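Local structure of aspartate aminotransferase, cytoplasmic (6JPK) at residues 225-228 / 232-235; 254-259 / 314-319; 163-168 / 195-200. The protein catalyses the reversible transfer of an amino group from L-aspartate to 2-oxoglutarate, giving oxaloacetate and L-glutamate, as a pyridoxal 5'-phosphate-dependent homodimer. The protein carries 1 engineered substitution. All coordinates share one frame; numbering follows the deposited sequence.

Contact 1. Residues 225-228 / 232-235; sequences FASG and RDSW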
# COMPACT_ATOMS: atom_id res chain seq x y z
N PHE A 225 -12.49 -6.59 -18.58
CA PHE A 225 -11.86 -5.58 -19.43
C PHE A 225 -11.38 -6.18 -20.75
O PHE A 225 -11.39 -5.50 -21.78
CB PHE A 225 -10.69 -4.94 -18.68
CG PHE A 225 -9.93 -3.90 -19.47
CD1 PHE A 225 -8.83 -4.26 -20.23
CD2 PHE A 225 -10.31 -2.56 -19.41
CE1 PHE A 225 -8.13 -3.31 -20.94
CE2 PHE A 225 -9.61 -1.60 -20.12
CZ PHE A 225 -8.52 -1.97 -20.89
N ALA A 226 -10.95 -7.44 -20.74
CA ALA A 226 -10.41 -8.02 -21.97
C ALA A 226 -11.51 -8.26 -23.00
O ALA A 226 -11.40 -7.80 -24.14
CB ALA A 226 -9.66 -9.32 -21.65
N SER A 227 -12.58 -8.96 -22.62
CA SER A 227 -13.60 -9.33 -23.60
C SER A 227 -14.96 -8.69 -23.36
O SER A 227 -15.86 -8.86 -24.21
CB SER A 227 -13.78 -10.86 -23.63
OG SER A 227 -14.38 -11.32 -22.42
N GLY A 228 -15.16 -7.98 -22.26
CA GLY A 228 -16.50 -7.53 -21.94
C GLY A 228 -17.37 -8.59 -21.30
O GLY A 228 -18.53 -8.31 -20.97
N ARG A 232 -16.23 -15.37 -19.18
CA ARG A 232 -15.27 -15.77 -20.21
C ARG A 232 -13.84 -15.44 -19.78
O ARG A 232 -12.92 -16.24 -19.98
CB ARG A 232 -15.59 -15.07 -21.53
CG ARG A 232 -14.64 -15.41 -22.68
CD ARG A 232 -15.01 -14.61 -23.93
NE ARG A 232 -16.43 -14.77 -24.26
CZ ARG A 232 -17.14 -13.94 -25.02
NH1 ARG A 232 -16.58 -12.86 -25.55
NH2 ARG A 232 -18.43 -14.19 -25.24
N ASP A 233 -13.63 -14.26 -19.19
CA ASP A 233 -12.27 -13.87 -18.85
C ASP A 233 -11.73 -14.61 -17.64
O ASP A 233 -10.51 -14.74 -17.50
CB ASP A 233 -12.20 -12.35 -18.65
CG ASP A 233 -12.38 -11.59 -19.97
OD1 ASP A 233 -12.44 -12.25 -21.03
OD2 ASP A 233 -12.48 -10.34 -19.94
N SER A 234 -12.60 -15.14 -16.77
CA SER A 234 -12.18 -15.97 -15.65
C SER A 234 -12.26 -17.47 -15.96
O SER A 234 -12.14 -18.29 -15.04
CB SER A 234 -13.03 -15.66 -14.41
OG SER A 234 -14.39 -16.04 -14.60
N TRP A 235 -12.43 -17.84 -17.24
CA TRP A 235 -12.63 -19.24 -17.60
C TRP A 235 -11.48 -20.13 -17.12
O TRP A 235 -11.72 -21.23 -16.60
CB TRP A 235 -12.80 -19.39 -19.12
CG TRP A 235 -12.97 -20.84 -19.51
CD1 TRP A 235 -14.14 -21.54 -19.58
CD2 TRP A 235 -11.93 -21.78 -19.82
NE1 TRP A 235 -13.89 -22.85 -19.94
CE2 TRP A 235 -12.54 -23.02 -20.09
CE3 TRP A 235 -10.53 -21.68 -19.90
CZ2 TRP A 235 -11.80 -24.16 -20.44
CZ3 TRP A 235 -9.80 -22.82 -20.25
CH2 TRP A 235 -10.44 -24.05 -20.51
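The carboxylate of Asp-233 is met by Ser-227 in two different ways. OD2 offers its syn lone pair, on the side of OD1, to Ser-227 N at 3.0 Å, with an N-H...O angle of 159°. The Ser-227 hydroxyl meets the other oxygen from above the carboxylate plane, 42° out of it, with OG 2.6 Å from Asp-233 OD1. The CB of Ala-226 closes in, 3.5 Å from Asp-233 OD2. The second flat group, the guanidinium of Arg-232, makes a looser contact, its NH1 3.9 Å from Ser-227 CB in an oblique approach. Ser-227 OG can reach the acid because it is turned between its own backbone N and carbonyl carbon (chi1 70°). From there the same oxygen also accepts the N-H of Asp-229, forming an ST turn, while Asp-233 OD2 takes a further, weak bond from Gly-224 N. An alanine in place of Asp-233 would probably leave the amide and hydroxyl of Ser-227 without their shared acceptor and the hydroxyl freer to turn. The arrangement is that of a short helix, 230-233, whose last residue reaches back to tie down the loop leading into it. This loop follows strand 215-220 in a fold type I aminotransferase, and its Phe-225 side chain lies about 4 Å from that of Lys-255, the probable cofactor lysine.

Contact 2. Residues 254-259 / 314-319; sequences AKNMGL and AEWEQD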
# COMPACT_ATOMS: atom_id res chain seq x y z
N ALA A 254 -7.69 -2.33 -11.21
CA ALA A 254 -7.13 -1.10 -11.76
C ALA A 254 -7.71 -0.81 -13.14
O ALA A 254 -8.12 0.32 -13.42
CB ALA A 254 -5.61 -1.21 -11.83
N LYS A 255 -7.73 -1.81 -14.02
CA LYS A 255 -8.21 -1.58 -15.38
C LYS A 255 -9.71 -1.85 -15.53
O LYS A 255 -10.41 -1.07 -16.19
CB LYS A 255 -7.42 -2.44 -16.37
CG LYS A 255 -5.89 -2.50 -16.09
CD LYS A 255 -5.10 -1.47 -16.85
CE LYS A 255 -3.60 -1.81 -16.93
NZ LYS A 255 -2.81 -1.68 -15.66
N ASN A 256 -10.25 -2.93 -14.94
CA ASN A 256 -11.66 -3.22 -15.23
C ASN A 256 -12.62 -2.26 -14.53
O ASN A 256 -13.76 -2.09 -14.99
CB ASN A 256 -12.01 -4.69 -14.93
CG ASN A 256 -11.85 -5.06 -13.47
OD1 ASN A 256 -11.55 -4.23 -12.61
ND2 ASN A 256 -12.08 -6.35 -13.18
N MET A 257 -12.18 -1.57 -13.48
CA MET A 257 -12.99 -0.49 -12.92
C MET A 257 -12.32 0.87 -13.07
O MET A 257 -12.85 1.88 -12.56
CB MET A 257 -13.32 -0.76 -11.46
CG MET A 257 -14.28 -1.92 -11.25
SD MET A 257 -14.74 -2.04 -9.52
CE MET A 257 -15.93 -3.42 -9.61
N GLY A 258 -11.18 0.94 -13.76
CA GLY A 258 -10.50 2.21 -13.94
C GLY A 258 -10.04 2.83 -12.64
O GLY A 258 -9.93 4.06 -12.55
N LEU A 259 -9.80 2.02 -11.61
CA LEU A 259 -9.44 2.53 -10.29
C LEU A 259 -7.93 2.72 -10.11
O LEU A 259 -7.52 3.15 -9.02
CB LEU A 259 -9.99 1.59 -9.21
CG LEU A 259 -11.51 1.66 -9.00
CD1 LEU A 259 -11.99 0.56 -8.05
CD2 LEU A 259 -11.90 3.03 -8.45
N ALA A 314 -24.85 -4.52 -13.51
CA ALA A 314 -25.24 -4.54 -14.92
C ALA A 314 -24.71 -3.32 -15.67
O ALA A 314 -24.31 -3.42 -16.83
CB ALA A 314 -26.76 -4.63 -15.05
N GLU A 315 -24.74 -2.15 -15.02
CA GLU A 315 -24.22 -0.95 -15.68
C GLU A 315 -22.71 -1.02 -15.83
O GLU A 315 -22.16 -0.57 -16.84
CB GLU A 315 -24.65 0.29 -14.89
CG GLU A 315 -26.19 0.47 -14.94
CD GLU A 315 -26.73 1.51 -13.97
OE1 GLU A 315 -25.94 2.34 -13.50
OE2 GLU A 315 -27.96 1.50 -13.71
N TRP A 316 -22.02 -1.59 -14.84
CA TRP A 316 -20.59 -1.81 -14.97
C TRP A 316 -20.29 -2.71 -16.16
O TRP A 316 -19.34 -2.45 -16.93
CB TRP A 316 -20.02 -2.39 -13.68
CG TRP A 316 -18.55 -2.76 -13.72
CD1 TRP A 316 -17.51 -1.99 -14.18
CD2 TRP A 316 -17.96 -3.99 -13.25
NE1 TRP A 316 -16.31 -2.67 -14.04
CE2 TRP A 316 -16.56 -3.89 -13.47
CE3 TRP A 316 -18.47 -5.16 -12.67
CZ2 TRP A 316 -15.67 -4.92 -13.13
CZ3 TRP A 316 -17.58 -6.19 -12.34
CH2 TRP A 316 -16.20 -6.06 -12.58
N GLU A 317 -21.09 -3.77 -16.36
CA GLU A 317 -20.87 -4.65 -17.51
C GLU A 317 -21.03 -3.91 -18.83
O GLU A 317 -20.31 -4.19 -19.80
CB GLU A 317 -21.83 -5.85 -17.46
CG GLU A 317 -21.42 -6.92 -16.44
CD GLU A 317 -22.42 -8.07 -16.39
OE1 GLU A 317 -23.65 -7.80 -16.34
OE2 GLU A 317 -21.97 -9.24 -16.41
N GLN A 318 -21.97 -2.95 -18.89
CA GLN A 318 -22.05 -2.07 -20.05
C GLN A 318 -20.76 -1.26 -20.23
O GLN A 318 -20.30 -1.07 -21.36
CB GLN A 318 -23.25 -1.12 -19.93
CG GLN A 318 -24.58 -1.79 -20.18
CD GLN A 318 -24.55 -2.61 -21.46
OE1 GLN A 318 -24.31 -2.08 -22.55
NE2 GLN A 318 -24.77 -3.92 -21.33
N ASP A 319 -20.19 -0.74 -19.14
CA ASP A 319 -18.93 -0.00 -19.26
C ASP A 319 -17.79 -0.90 -19.75
O ASP A 319 -16.94 -0.47 -20.53
CB ASP A 319 -18.56 0.64 -17.93
CG ASP A 319 -19.60 1.66 -17.42
OD1 ASP A 319 -20.50 2.08 -18.18
OD2 ASP A 319 -19.51 2.04 -16.23
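Trp-316 NE1 donates to the main-chain Asn-256 O at 2.8 Å in a nearly straight bond, with an N-H...O angle of 166°. The oxygen lies close to the indole plane, at the ring's edge, whereas the donor stands well above the plane of the carbonyl. This bond ties the loop bearing the lysine of a fold type I PLP enzyme, between strands 247-252 and 264-270, to the long helix 310-340, which in this family runs from the large domain toward the small one. Lys-255 is probably the residue that carries the cofactor, which is not attached here; its side chain lies beyond the contact, where NZ makes a weak hydrogen bond to Tyr-70 OH of the second subunit. It is the next residue, Asn-256, that gives its carbonyl to the helix.

The side chain of Asn-256 approaches the benzo part of the indole, with CG 3.8 Å from Trp-316 CZ2. Amide and ring planes stand 84° apart, so the two do not stack, and ND2 is turned to its own acceptor, Gln-223 O. Met-257 covers one face of the same ring. Its chain crosses the indole at about a right angle; being extended beyond CG (chi2 -174°), it reaches both rings: CG packs 3.5 Å from Trp-316 NE1, while the sulfur makes an oblique Met-aromatic contact with the five-membered ring. Leu-307 of helix 297-308 touches both Met-257 and Trp-316, and Leu-230 also packs on the indole, so the indole N-H and its acceptor lie among largely apolar side chains. The thioether ends in a CH-pi contact, Met-257 CE lying almost on the normal of the Trp-316 six-membered ring, 3.9 Å from its centroid.

Contact 3. Residues 163-168 / 195-200; sequences RSFDYE and IDPTRE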
# COMPACT_ATOMS: atom_id res chain seq x y z
N ARG A 163 4.50 -15.14 -34.77
CA ARG A 163 3.74 -14.11 -34.07
C ARG A 163 2.54 -14.72 -33.33
O ARG A 163 1.39 -14.33 -33.51
CB ARG A 163 3.30 -13.00 -35.04
CG ARG A 163 4.52 -12.32 -35.73
CD ARG A 163 4.16 -11.58 -37.01
NE ARG A 163 5.16 -10.54 -37.31
CZ ARG A 163 5.07 -9.67 -38.31
NH1 ARG A 163 4.04 -9.69 -39.16
NH2 ARG A 163 6.04 -8.76 -38.47
N SER A 164 2.84 -15.71 -32.49
CA SER A 164 1.78 -16.44 -31.80
C SER A 164 2.32 -16.93 -30.46
O SER A 164 3.48 -16.67 -30.09
CB SER A 164 1.29 -17.62 -32.65
OG SER A 164 2.37 -18.50 -32.91
N PHE A 165 1.46 -17.64 -29.73
CA PHE A 165 1.80 -18.23 -28.45
C PHE A 165 2.64 -19.48 -28.67
O PHE A 165 2.25 -20.38 -29.43
CB PHE A 165 0.51 -18.55 -27.68
CG PHE A 165 0.68 -19.52 -26.51
CD1 PHE A 165 1.67 -19.34 -25.56
CD2 PHE A 165 -0.19 -20.59 -26.37
CE1 PHE A 165 1.81 -20.24 -24.50
CE2 PHE A 165 -0.06 -21.49 -25.30
CZ PHE A 165 0.95 -21.32 -24.37
N ASP A 166 3.80 -19.54 -28.01
CA ASP A 166 4.72 -20.68 -28.12
C ASP A 166 4.24 -21.80 -27.19
O ASP A 166 4.82 -22.10 -26.14
CB ASP A 166 6.14 -20.24 -27.80
CG ASP A 166 7.17 -21.32 -28.11
OD1 ASP A 166 6.77 -22.46 -28.45
OD2 ASP A 166 8.38 -21.02 -27.99
N TYR A 167 3.15 -22.43 -27.62
CA TYR A 167 2.53 -23.50 -26.83
C TYR A 167 3.51 -24.65 -26.58
O TYR A 167 3.63 -25.13 -25.44
CB TYR A 167 1.29 -23.99 -27.57
CG TYR A 167 0.74 -25.30 -27.09
CD1 TYR A 167 0.14 -25.42 -25.84
CD2 TYR A 167 0.81 -26.43 -27.90
CE1 TYR A 167 -0.38 -26.63 -25.40
CE2 TYR A 167 0.30 -27.65 -27.48
CZ TYR A 167 -0.30 -27.75 -26.23
OH TYR A 167 -0.80 -28.96 -25.82
N GLU A 168 4.20 -25.11 -27.62
CA GLU A 168 5.08 -26.27 -27.45
C GLU A 168 6.26 -25.95 -26.55
O GLU A 168 6.68 -26.80 -25.75
CB GLU A 168 5.56 -26.77 -28.81
CG GLU A 168 4.45 -27.31 -29.73
CD GLU A 168 3.82 -28.62 -29.25
OE1 GLU A 168 4.46 -29.37 -28.48
OE2 GLU A 168 2.66 -28.91 -29.65
N ILE A 195 -1.54 -12.27 -26.53
CA ILE A 195 -1.98 -13.55 -27.07
C ILE A 195 -2.10 -14.54 -25.92
O ILE A 195 -1.17 -14.69 -25.11
CB ILE A 195 -1.05 -14.06 -28.20
CG1 ILE A 195 -1.68 -15.26 -28.92
CG2 ILE A 195 0.38 -14.40 -27.71
CD1 ILE A 195 -2.93 -14.92 -29.71
N ASP A 196 -3.28 -15.20 -25.82
CA ASP A 196 -3.68 -16.17 -24.81
C ASP A 196 -3.72 -17.59 -25.39
O ASP A 196 -3.98 -17.77 -26.58
CB ASP A 196 -5.06 -15.85 -24.24
CG ASP A 196 -5.11 -14.50 -23.56
OD1 ASP A 196 -4.02 -13.97 -23.26
OD2 ASP A 196 -6.23 -13.99 -23.32
N PRO A 197 -3.51 -18.61 -24.56
CA PRO A 197 -3.75 -19.98 -25.01
C PRO A 197 -5.22 -20.16 -25.33
O PRO A 197 -6.09 -19.55 -24.70
CB PRO A 197 -3.34 -20.85 -23.80
CG PRO A 197 -2.54 -19.93 -22.90
CD PRO A 197 -3.05 -18.54 -23.15
N THR A 198 -5.50 -21.02 -26.31
CA THR A 198 -6.87 -21.48 -26.50
C THR A 198 -7.31 -22.34 -25.32
O THR A 198 -6.49 -22.84 -24.54
CB THR A 198 -7.01 -22.32 -27.77
OG1 THR A 198 -6.25 -23.53 -27.62
CG2 THR A 198 -6.50 -21.58 -28.96
N ARG A 199 -8.63 -22.58 -25.23
CA ARG A 199 -9.14 -23.46 -24.19
C ARG A 199 -8.52 -24.85 -24.30
O ARG A 199 -8.11 -25.44 -23.30
CB ARG A 199 -10.66 -23.52 -24.23
CG ARG A 199 -11.26 -22.18 -23.80
CD ARG A 199 -12.75 -22.26 -23.61
NE ARG A 199 -13.28 -20.97 -23.18
CZ ARG A 199 -14.56 -20.75 -22.90
NH1 ARG A 199 -15.44 -21.74 -23.02
NH2 ARG A 199 -14.96 -19.55 -22.51
N GLU A 200 -8.41 -25.36 -25.53
CA GLU A 200 -7.73 -26.64 -25.77
C GLU A 200 -6.29 -26.61 -25.27
O GLU A 200 -5.82 -27.57 -24.63
CB GLU A 200 -7.79 -26.96 -27.27
CG GLU A 200 -7.02 -28.21 -27.69
CD GLU A 200 -6.86 -28.32 -29.20
OE1 GLU A 200 -7.88 -28.43 -29.90
OE2 GLU A 200 -5.70 -28.28 -29.68
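Ile-195 meets Phe-165 with both of its branches: CG2 lies 4.0 Å from Phe-165 N, alongside the backbone, while CG1 packs 4.1 Å from Phe-165 CB. No hydrogen bond joins the two segments, but Ile-195 O is taken by the hydroxyl of Tyr-157, on the strand next to Phe-165. Asp-196 turns away, and its two carboxylate oxygens accept the main-chain N-H groups of Ala-189 and His-190. Pro-197 then meets one face of the Phe-165 ring, crossing it obliquely. CB comes within 3.7 Å of Phe-165 CE2, and CG forms a CH-pi contact 4.2 Å from the Phe-165 centroid, 28° off the normal. Phe-165 has CG anti to its backbone N (chi1 163°), which carries the ring across to the proline. The opposite face of the ring is occupied by Tyr-167 N, 3.8 Å above the Phe-165 plane and over its centre, so the phenyl is held between proline and main chain. Thr-198 is the N-cap of helix 199-211: its side chain caps a backbone N just beyond the segment, and its own N bonds Gln-201 OE1, as in a capping box. Gln-201 and Ile-205 of this helix add to the cover of Phe-165. The whole is an apolar join between edge strand 164-165 of the mixed sheet and the loop-to-helix connection after strand 182-186, in the large domain of the aminotransferase fold.

Along the chain the contacts follow one another without overlap: contact 3 closes first, then contact 1, then contact 2. Each has a segment in the connection after one of three neighbouring parallel strands of the mixed sheet, 182-186, 215-220 and 247-252 respectively. Contacts 1 and 2 have centres about 12 Å apart and touch, Phe-225 CD2 packing 3.6 Å from Lys-255 O. Contacts 1 and 3, with centres about 16 Å apart, meet through the cation-pi pair of Arg-199 and Trp-235, whereas contacts 2 and 3 have centres about 27 Å apart and do not touch. Contact 1 therefore bridges the two, in a chain of neighbours running from the sheet's edge to the probable cofactor lysine and helix 310-340.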